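Local coordinates for uncharacterized protein MJ1460 (Methanocaldococcus jannaschii DSM 2661, PDB 2OSD) that belongs to the vinyl-4-reductase (V4R) family and may bind a small molecule through its V4R domain, at the interface of chains A and B. Coordinates in Å, arbitrary orientation; residue numbers count along the deposited sequence, not the author numbering. Chains: chain A/B, Hypothetical protein MJ1460.

Contact 1: the interface of chains A and B. Residues chain A 11-12, 15-16, 21-22; chain B 31, 109.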
ATOM      1  N   ASP A  11       3.791   1.358 -15.432  1.00 72.92           N
ATOM      2  CA  ASP A  11       4.754   2.207 -14.746  1.00 71.41           C
ATOM      3  C   ASP A  11       5.221   1.654 -13.410  1.00 68.80           C
ATOM      4  O   ASP A  11       6.272   2.021 -12.931  1.00 67.75           O
ATOM      5  CB  ASP A  11       4.128   3.574 -14.482  1.00 72.52           C
ATOM      6  CG  ASP A  11       3.789   4.312 -15.745  1.00 74.70           C
ATOM      7  OD1 ASP A  11       4.716   4.861 -16.395  1.00 76.09           O
ATOM      8  OD2 ASP A  11       2.586   4.345 -16.068  1.00 80.76           O
ATOM      9  N   ILE A  12       4.415   0.809 -12.790  1.00 67.33           N
ATOM     10  CA  ILE A  12       4.748   0.228 -11.495  1.00 66.46           C
ATOM     11  C   ILE A  12       5.799  -0.876 -11.587  1.00 67.52           C
ATOM     12  O   ILE A  12       6.642  -0.999 -10.714  1.00 69.30           O
ATOM     13  CB  ILE A  12       3.473  -0.275 -10.764  1.00 65.83           C
ATOM     14  CG1 ILE A  12       2.860   0.884  -9.946  1.00 71.26           C
ATOM     15  CG2 ILE A  12       3.804  -1.415  -9.835  1.00 68.18           C
ATOM     16  CD1 ILE A  12       1.344   0.836  -9.777  1.00 72.33           C
ATOM     17  N   ALA A  15       9.056   0.876 -12.071  1.00 64.38           N
ATOM     18  CA  ALA A  15       9.414   1.587 -10.867  1.00 61.21           C
ATOM     19  C   ALA A  15      10.127   0.693  -9.884  1.00 62.17           C
ATOM     20  O   ALA A  15      11.099   1.102  -9.261  1.00 59.57           O
ATOM     21  CB  ALA A  15       8.170   2.165 -10.215  1.00 61.29           C
ATOM     22  N   ILE A  16       9.620  -0.516  -9.697  1.00 63.78           N
ATOM     23  CA  ILE A  16      10.228  -1.410  -8.730  1.00 67.89           C
ATOM     24  C   ILE A  16      11.618  -1.922  -9.179  1.00 70.84           C
ATOM     25  O   ILE A  16      12.420  -2.314  -8.327  1.00 72.74           O
ATOM     26  CB  ILE A  16       9.286  -2.564  -8.279  1.00 69.18           C
ATOM     27  CG1 ILE A  16       8.894  -3.448  -9.431  1.00 65.25           C
ATOM     28  CG2 ILE A  16       8.040  -2.021  -7.577  1.00 62.96           C
ATOM     29  CD1 ILE A  16       8.601  -4.848  -8.956  1.00 69.83           C
ATOM     30  N   ILE A  21      13.835   5.830  -8.714  1.00 51.74           N
ATOM     31  CA  ILE A  21      12.410   6.092  -8.549  1.00 50.38           C
ATOM     32  C   ILE A  21      11.981   5.754  -7.141  1.00 51.97           C
ATOM     33  O   ILE A  21      11.383   6.579  -6.473  1.00 57.73           O
ATOM     34  CB  ILE A  21      11.565   5.314  -9.594  1.00 49.24           C
ATOM     35  CG1 ILE A  21      11.805   5.890 -10.959  1.00 43.82           C
ATOM     36  CG2 ILE A  21      10.097   5.378  -9.226  1.00 53.74           C
ATOM     37  CD1 ILE A  21      11.327   5.002 -12.144  1.00 48.80           C
ATOM     38  N   ILE A  22      12.302   4.549  -6.663  1.00 53.20           N
ATOM     39  CA  ILE A  22      12.034   4.185  -5.263  1.00 52.04           C
ATOM     40  C   ILE A  22      12.596   5.163  -4.261  1.00 54.15           C
ATOM     41  O   ILE A  22      11.877   5.627  -3.388  1.00 62.76           O
ATOM     42  CB  ILE A  22      12.566   2.793  -4.898  1.00 56.28           C
ATOM     43  CG1 ILE A  22      11.827   1.702  -5.682  1.00 56.84           C
ATOM     44  CG2 ILE A  22      12.391   2.550  -3.367  1.00 57.94           C
ATOM     45  CD1 ILE A  22      12.764   0.588  -6.107  1.00 62.97           C
TER
ATOM     46  N   PRO B  31       5.837   3.226  -4.951  1.00 64.32           N
ATOM     47  CA  PRO B  31       5.894   2.097  -5.906  1.00 68.16           C
ATOM     48  C   PRO B  31       5.441   0.731  -5.327  1.00 68.90           C
ATOM     49  O   PRO B  31       4.673   0.025  -5.984  1.00 71.75           O
ATOM     50  CB  PRO B  31       7.385   2.048  -6.294  1.00 65.05           C
ATOM     51  CG  PRO B  31       7.820   3.431  -6.208  1.00 67.04           C
ATOM     52  CD  PRO B  31       7.077   4.022  -5.002  1.00 66.37           C
ATOM     53  N   TRP B 109       6.649  10.929 -11.174  1.00 64.36           N
ATOM     54  CA  TRP B 109       7.623  10.414 -12.160  1.00 62.82           C
ATOM     55  C   TRP B 109       6.944   9.791 -13.409  1.00 62.27           C
ATOM     56  O   TRP B 109       7.605   9.602 -14.433  1.00 65.52           O
ATOM     57  CB  TRP B 109       8.617   9.425 -11.490  1.00 62.49           C
ATOM     58  CG  TRP B 109       7.961   8.457 -10.580  1.00 61.46           C
ATOM     59  CD1 TRP B 109       7.683   8.627  -9.255  1.00 65.69           C
ATOM     60  CD2 TRP B 109       7.425   7.191 -10.944  1.00 54.02           C
ATOM     61  NE1 TRP B 109       7.002   7.524  -8.764  1.00 68.82           N
ATOM     62  CE2 TRP B 109       6.836   6.632  -9.791  1.00 63.74           C
ATOM     63  CE3 TRP B 109       7.375   6.480 -12.147  1.00 69.99           C
ATOM     64  CZ2 TRP B 109       6.221   5.380  -9.794  1.00 74.73           C
ATOM     65  CZ3 TRP B 109       6.782   5.235 -12.153  1.00 64.71           C
ATOM     66  CH2 TRP B 109       6.220   4.693 -10.985  1.00 71.63           C
TER
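A:Ile21 sets its CG2 methyl over one face of the B:Trp109 indole, a CH-pi contact that shows how a large aromatic can anchor one patch of a two-fold interface. The methyl lies 3.6 Å from the centroid of the five-membered ring and 3.5 Å from CE2 on the bond shared by both rings. The side chains meet at about a right angle. A:Ile21 CG2 points opposite its own backbone N while CG1 turns back beside that N (chi1 -69°), which leaves the gamma methyl as the group presented to the indole.

Close packing continues at the benzo end of the indole. A:Ala15 CB sits above its rim on the same side as A:Ile21, 3.3 Å from B:Trp109 CH2. The outer rim also faces the backbone of helix 9-17, where the carbonyl O of A:Asp11 comes within 3.3 Å of CH2. The indole thus docks in the angle formed by helices 9-17 and 19-24 of the partner, one face towards A:Ile21 and A:Ala15 and its benzo edge towards the A:Asp11 carbonyl.

B:Pro31, in the first turn of helix 30-44, supplies a second apolar surface: its CB is 4.0 Å from A:Ala15 CB, so this small methyl touches both proline and tryptophan. A:Ile12, A:Ile16 and A:Ile22 line the proline more loosely. On the opposite side of the indole plane from A:Ile21, the A:Asp11 CB methylene lies 3.9 Å from B:Trp109 CZ3.

Contact 2: the interface of chains A and B. Residues chain A 28, 32-33, 36; chain B 33, 56, 60, 119.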
ATOM      1  N   ILE A  28       4.633   6.338   2.070  1.00 60.22           N
ATOM      2  CA  ILE A  28       3.300   6.309   2.697  1.00 60.82           C
ATOM      3  C   ILE A  28       3.282   5.531   4.027  1.00 58.08           C
ATOM      4  O   ILE A  28       3.755   4.386   4.102  1.00 58.15           O
ATOM      5  CB  ILE A  28       2.261   5.726   1.732  1.00 61.20           C
ATOM      6  CG1 ILE A  28       0.827   5.888   2.283  1.00 58.79           C
ATOM      7  CG2 ILE A  28       2.551   4.216   1.380  1.00 63.72           C
ATOM      8  CD1 ILE A  28      -0.175   4.898   1.585  1.00 64.30           C
ATOM      9  N   TYR A  32      -1.971   3.150   6.164  1.00 66.35           N
ATOM     10  CA  TYR A  32      -2.728   3.391   4.919  1.00 63.18           C
ATOM     11  C   TYR A  32      -2.495   2.303   3.902  1.00 62.88           C
ATOM     12  O   TYR A  32      -3.375   1.948   3.118  1.00 63.79           O
ATOM     13  CB  TYR A  32      -2.360   4.716   4.327  1.00 56.52           C
ATOM     14  CG  TYR A  32      -2.714   5.843   5.250  1.00 55.96           C
ATOM     15  CD1 TYR A  32      -4.047   6.135   5.575  1.00 48.89           C
ATOM     16  CD2 TYR A  32      -1.723   6.633   5.794  1.00 57.09           C
ATOM     17  CE1 TYR A  32      -4.358   7.159   6.441  1.00 49.98           C
ATOM     18  CE2 TYR A  32      -2.025   7.704   6.645  1.00 51.97           C
ATOM     19  CZ  TYR A  32      -3.326   7.957   6.972  1.00 48.77           C
ATOM     20  OH  TYR A  32      -3.576   8.997   7.837  1.00 58.66           O
ATOM     21  N   PHE A  33      -1.285   1.788   3.916  1.00 66.03           N
ATOM     22  CA  PHE A  33      -0.940   0.661   3.092  1.00 68.58           C
ATOM     23  C   PHE A  33      -1.841  -0.493   3.479  1.00 66.57           C
ATOM     24  O   PHE A  33      -2.419  -1.119   2.620  1.00 71.16           O
ATOM     25  CB  PHE A  33       0.563   0.332   3.233  1.00 69.91           C
ATOM     26  CG  PHE A  33       1.036  -0.812   2.371  1.00 70.78           C
ATOM     27  CD1 PHE A  33       0.793  -2.105   2.737  1.00 74.23           C
ATOM     28  CD2 PHE A  33       1.771  -0.585   1.243  1.00 80.29           C
ATOM     29  CE1 PHE A  33       1.213  -3.155   1.971  1.00 80.57           C
ATOM     30  CE2 PHE A  33       2.211  -1.629   0.487  1.00 79.80           C
ATOM     31  CZ  PHE A  33       1.920  -2.918   0.848  1.00 84.81           C
ATOM     32  N   PHE A  36      -5.508  -0.240   2.466  1.00 58.28           N
ATOM     33  CA  PHE A  36      -5.782  -0.587   1.068  1.00 62.50           C
ATOM     34  C   PHE A  36      -6.149  -2.043   0.955  1.00 62.23           C
ATOM     35  O   PHE A  36      -7.153  -2.388   0.307  1.00 63.98           O
ATOM     36  CB  PHE A  36      -4.599  -0.307   0.157  1.00 68.57           C
ATOM     37  CG  PHE A  36      -4.905  -0.497  -1.320  1.00 71.68           C
ATOM     38  CD1 PHE A  36      -5.097  -1.787  -1.867  1.00 79.91           C
ATOM     39  CD2 PHE A  36      -4.997   0.606  -2.163  1.00 69.78           C
ATOM     40  CE1 PHE A  36      -5.405  -1.967  -3.246  1.00 69.75           C
ATOM     41  CE2 PHE A  36      -5.258   0.451  -3.519  1.00 68.37           C
ATOM     42  CZ  PHE A  36      -5.465  -0.841  -4.070  1.00 76.39           C
TER
ATOM     43  N   PHE B  33       3.562   0.264  -2.724  1.00 66.03           N
ATOM     44  CA  PHE B  33       2.161   0.439  -2.453  1.00 68.58           C
ATOM     45  C   PHE B  33       1.395   0.092  -3.712  1.00 66.57           C
ATOM     46  O   PHE B  33       0.447  -0.657  -3.652  1.00 71.16           O
ATOM     47  CB  PHE B  33       1.886   1.875  -1.951  1.00 69.91           C
ATOM     48  CG  PHE B  33       0.446   2.147  -1.596  1.00 70.78           C
ATOM     49  CD1 PHE B  33      -0.478   2.389  -2.572  1.00 74.23           C
ATOM     50  CD2 PHE B  33       0.046   2.222  -0.292  1.00 80.29           C
ATOM     51  CE1 PHE B  33      -1.787   2.638  -2.271  1.00 80.57           C
ATOM     52  CE2 PHE B  33      -1.253   2.491   0.014  1.00 79.80           C
ATOM     53  CZ  PHE B  33      -2.174   2.689  -0.981  1.00 84.81           C
ATOM     54  N   ILE B  56     -12.509   1.545  -5.241  1.00 66.18           N
ATOM     55  CA  ILE B  56     -11.723   1.204  -4.057  1.00 65.05           C
ATOM     56  C   ILE B  56     -11.339   2.464  -3.285  1.00 63.09           C
ATOM     57  O   ILE B  56     -11.482   2.526  -2.068  1.00 59.82           O
ATOM     58  CB  ILE B  56     -10.478   0.352  -4.443  1.00 65.67           C
ATOM     59  CG1 ILE B  56     -10.924  -1.093  -4.690  1.00 66.96           C
ATOM     60  CG2 ILE B  56      -9.394   0.424  -3.358  1.00 69.58           C
ATOM     61  CD1 ILE B  56      -9.997  -1.836  -5.540  1.00 76.70           C
ATOM     62  N   PHE B  60     -12.167   3.506   0.480  1.00 63.43           N
ATOM     63  CA  PHE B  60     -11.016   3.944   1.277  1.00 61.54           C
ATOM     64  C   PHE B  60     -11.324   5.310   1.909  1.00 64.89           C
ATOM     65  O   PHE B  60     -11.080   5.505   3.095  1.00 67.12           O
ATOM     66  CB  PHE B  60      -9.841   4.042   0.327  1.00 58.94           C
ATOM     67  CG  PHE B  60      -8.469   4.102   0.976  1.00 62.16           C
ATOM     68  CD1 PHE B  60      -7.921   5.316   1.340  1.00 53.87           C
ATOM     69  CD2 PHE B  60      -7.687   2.963   1.086  1.00 68.54           C
ATOM     70  CE1 PHE B  60      -6.635   5.378   1.891  1.00 72.38           C
ATOM     71  CE2 PHE B  60      -6.396   3.022   1.586  1.00 57.08           C
ATOM     72  CZ  PHE B  60      -5.874   4.222   1.996  1.00 64.44           C
ATOM     73  N   PHE B 119      -7.564   6.355  -8.215  1.00 60.20           N
ATOM     74  CA  PHE B 119      -7.737   5.943  -6.849  1.00 60.98           C
ATOM     75  C   PHE B 119      -7.961   7.149  -5.953  1.00 61.34           C
ATOM     76  O   PHE B 119      -8.934   7.181  -5.223  1.00 63.70           O
ATOM     77  CB  PHE B 119      -6.530   5.095  -6.412  1.00 61.84           C
ATOM     78  CG  PHE B 119      -6.498   4.780  -4.959  1.00 58.94           C
ATOM     79  CD1 PHE B 119      -7.478   4.020  -4.388  1.00 61.07           C
ATOM     80  CD2 PHE B 119      -5.466   5.216  -4.166  1.00 55.63           C
ATOM     81  CE1 PHE B 119      -7.449   3.732  -3.047  1.00 65.14           C
ATOM     82  CE2 PHE B 119      -5.454   4.926  -2.825  1.00 63.15           C
ATOM     83  CZ  PHE B 119      -6.431   4.180  -2.284  1.00 64.73           C
TER
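B:Phe33 meets A:Ile28 at its CD2/CE2 rim from one side and A:Phe36 from the other, an example of an aromatic cluster assembled from both chains of a two-fold pair. With A:Phe36 the geometry is edge-to-face, the planes 83° apart and the centroids 5.5 Å apart; CD2 of A:Phe36 makes the approach, 3.7 Å from B:Phe33 CZ. The A:Phe36 ring gets there because CG stands opposite the backbone N (chi1 -173°), sending it from helix 30-44 into the partner.

Beyond that ring lie further flat and branched groups of chain B. A:Phe36 CE2 rests above the rim of the B:Phe119 face, and B:Ile56 CG2 lies 4.1 Å above the A:Phe36 plane. B:Phe119 also places CZ over the centre of the B:Phe60 ring, which should help to position it. B:Phe60 turns its edge to the helix backbone, CE2 being 3.7 Å from A:Phe36 CA and 3.6 Å from the carbonyl O of A:Tyr32.

Aliphatic and symmetry-related packing completes the patch. A:Ile28 CG2 is 3.6 Å from B:Phe33 CD2, and the two copies of Phe33 slide past each other in opposite directions with A:Phe33 CD2 3.6 Å from B:Phe33 CD2. With an alanine in place of B:Phe33, A:Phe36 would probably lose its edge-to-face mate, and a gap would open beside A:Ile28 and A:Phe33.

Strand 27-29 and helix 30-44 of chain A thereby pack against helices 30-44, 53-64 and 118-132 of chain B.

About 16 Å separates the C-alpha centres of contact 1 and contact 2, and chain B helix 30-44 joins them: its first turn gives a proline to contact 1 and, two residues on, a phenylalanine to contact 2. Chain A follows in sequence, with helices 9-17 and 19-24 in the former and strand 27-29 and helix 30-44 in the latter. The N-terminal segment therefore lies along the partner over both patches. Each contact has a twin with the chains exchanged, the Phe33 pair being common to contact 2 and its twin. Two such apolar patches would fit a dimer in solution, although the deposited assembly alone does not prove one.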